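Local coordinates for outer membrane protein Omp121 (Bacteroides thetaiotaomicron, PDB 5FQ8) that probably takes up a nutrient across the bacterial outer membrane as a TonB-dependent receptor, a beta-barrel closed by an internal plug domain, at residues 101-106 with 159-164. Residues are numbered along the deposited sequence; the frame is centred on the assembly and turned at random.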
loop_
_atom_site.group_PDB
_atom_site.type_symbol
_atom_site.label_atom_id
_atom_site.label_comp_id
_atom_site.label_asym_id
_atom_site.label_seq_id
_atom_site.Cartn_x
_atom_site.Cartn_y
_atom_site.Cartn_z
ATOM N N LEU B 101 18.809 -22.877 -20.121
ATOM C CA LEU B 101 17.430 -22.964 -20.569
ATOM C C LEU B 101 16.888 -24.350 -20.263
ATOM O O LEU B 101 17.310 -25.334 -20.873
ATOM C CB LEU B 101 17.352 -22.680 -22.061
ATOM C CG LEU B 101 15.989 -22.947 -22.668
ATOM C CD1 LEU B 101 14.984 -22.021 -22.042
ATOM C CD2 LEU B 101 16.058 -22.737 -24.141
ATOM N N TYR B 102 15.948 -24.436 -19.333
ATOM C CA TYR B 102 15.259 -25.687 -19.077
ATOM C C TYR B 102 14.217 -25.934 -20.161
ATOM O O TYR B 102 13.358 -25.087 -20.399
ATOM C CB TYR B 102 14.593 -25.648 -17.708
ATOM C CG TYR B 102 15.522 -25.678 -16.530
ATOM C CD1 TYR B 102 16.144 -24.531 -16.087
ATOM C CD2 TYR B 102 15.742 -26.850 -15.827
ATOM C CE1 TYR B 102 16.966 -24.542 -14.990
ATOM C CE2 TYR B 102 16.558 -26.868 -14.733
ATOM C CZ TYR B 102 17.171 -25.707 -14.316
ATOM O OH TYR B 102 17.991 -25.709 -13.219
ATOM N N VAL B 103 14.278 -27.091 -20.812
ATOM C CA VAL B 103 13.359 -27.454 -21.888
ATOM C C VAL B 103 12.715 -28.789 -21.539
ATOM O O VAL B 103 13.420 -29.769 -21.302
ATOM C CB VAL B 103 14.093 -27.548 -23.239
ATOM C CG1 VAL B 103 13.144 -27.897 -24.329
ATOM C CG2 VAL B 103 14.777 -26.256 -23.557
ATOM N N VAL B 104 11.392 -28.848 -21.501
ATOM C CA VAL B 104 10.728 -29.989 -20.883
ATOM C C VAL B 104 10.162 -30.983 -21.898
ATOM O O VAL B 104 10.443 -32.175 -21.809
ATOM C CB VAL B 104 9.666 -29.549 -19.859
ATOM C CG1 VAL B 104 8.742 -30.681 -19.587
ATOM C CG2 VAL B 104 10.358 -29.180 -18.574
ATOM N N ASP B 105 9.357 -30.570 -22.864
ATOM C CA ASP B 105 8.878 -31.643 -23.750
ATOM C C ASP B 105 8.499 -31.348 -25.198
ATOM O O ASP B 105 7.477 -31.859 -25.637
ATOM C CB ASP B 105 7.636 -32.306 -23.128
ATOM C CG ASP B 105 7.959 -33.528 -22.276
ATOM O OD1 ASP B 105 8.878 -34.290 -22.617
ATOM O OD2 ASP B 105 7.271 -33.732 -21.251
ATOM N N GLY B 106 9.265 -30.580 -25.970
ATOM C CA GLY B 106 10.392 -29.792 -25.541
ATOM C C GLY B 106 9.998 -28.344 -25.723
ATOM O O GLY B 106 10.127 -27.765 -26.803
ATOM N N ASN B 159 23.591 -20.304 -22.390
ATOM C CA ASN B 159 23.919 -20.630 -21.018
ATOM C C ASN B 159 23.862 -22.109 -20.772
ATOM O O ASN B 159 23.985 -22.540 -19.625
ATOM C CB ASN B 159 22.985 -19.892 -20.058
ATOM C CG ASN B 159 23.446 -18.481 -19.778
ATOM O OD1 ASN B 159 24.580 -18.254 -19.379
ATOM N ND2 ASN B 159 22.581 -17.520 -20.025
ATOM N N GLY B 160 23.715 -22.888 -21.829
ATOM C CA GLY B 160 23.470 -24.303 -21.711
ATOM C C GLY B 160 21.990 -24.624 -21.737
ATOM O O GLY B 160 21.120 -23.765 -21.572
ATOM N N VAL B 161 21.701 -25.900 -21.947
ATOM C CA VAL B 161 20.331 -26.381 -22.016
ATOM C C VAL B 161 20.183 -27.599 -21.125
ATOM O O VAL B 161 21.044 -28.481 -21.125
ATOM C CB VAL B 161 19.926 -26.730 -23.460
ATOM C CG1 VAL B 161 18.544 -27.286 -23.460
ATOM C CG2 VAL B 161 19.996 -25.515 -24.338
ATOM N N VAL B 162 19.104 -27.651 -20.368
ATOM C CA VAL B 162 18.758 -28.823 -19.577
ATOM C C VAL B 162 17.504 -29.422 -20.190
ATOM O O VAL B 162 16.388 -28.990 -19.892
ATOM C CB VAL B 162 18.534 -28.488 -18.103
ATOM C CG1 VAL B 162 18.001 -29.696 -17.421
ATOM C CG2 VAL B 162 19.811 -28.047 -17.464
ATOM N N MET B 163 17.676 -30.414 -21.048
ATOM C CA MET B 163 16.556 -31.070 -21.698
ATOM C C MET B 163 16.023 -32.162 -20.792
ATOM O O MET B 163 16.709 -33.153 -20.541
ATOM C CB MET B 163 16.981 -31.655 -23.036
ATOM C CG MET B 163 16.996 -30.676 -24.159
ATOM S SD MET B 163 17.864 -31.371 -25.543
ATOM C CE MET B 163 17.220 -33.039 -25.539
ATOM N N ILE B 164 14.822 -31.998 -20.328
ATOM C CA ILE B 164 14.156 -33.024 -19.538
ATOM C C ILE B 164 13.145 -33.750 -20.417
ATOM O O ILE B 164 12.587 -33.171 -21.350
ATOM C CB ILE B 164 13.509 -32.397 -18.290
ATOM C CG1 ILE B 164 14.601 -31.937 -17.336
ATOM C CG2 ILE B 164 12.602 -33.370 -17.578
ATOM C CD1 ILE B 164 14.062 -31.455 -16.028
#
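Leu101, Tyr102 and Val103 run parallel to Val161, Val162 and Met163 as two neighbouring strands of the small mixed sheet of the plug, the domain that fills the barrel of a TonB-dependent receptor. Strand 101-103 is an edge of that sheet within the chain, whereas strand 161-166 is an inner one, bonded on its other side to strand 138-144 through Val161 and Met163.

Four backbone hydrogen bonds join the pair: in the parallel pattern, Leu101 and Val103 each bond to the residues flanking their partner. Leu101 gives its N-H to Gly160 O and takes that of Val162; Val103 N binds Val162 O almost straight (3.0 Å, 176°), and Ile164 N reaches Val103 O at 2.8 Å. Gly160 suits its place because its positive phi (94°) would press a CB against the preceding carbonyl oxygen. Weaker CA-H...O contacts fill in between; Met163 CA lies 3.4 Å from Val103 O.

Apolar packing differs on the two faces. Beta-branched valines favour extended backbone and offer compact methyls to their neighbours. On one face, Tyr102 and Val162 lie side by side, the ring's CD2 4.0 Å from Val162 CB; both touch Met61, which lies against this face. The tyrosine ring extends the apolar surface beside the valine. The other face carries Leu101, Val161, Val103 and Met163. The flexible, unbranched Met163 has its CG 4.4 Å from Val103 CB, a loose contact, and also reaches Tyr153 and Leu144.

Beyond the paired strands, the chain turns through a cis peptide bond before Gly106, and Asp105 O accepts a hydrogen bond from Lys387 of the barrel strand 376-394. Val161 and Val103, two residues apart in register, meet diagonally: Val161 CG1, anti to its backbone N (chi1 177°), lies 3.9 Å from Val103 CG2.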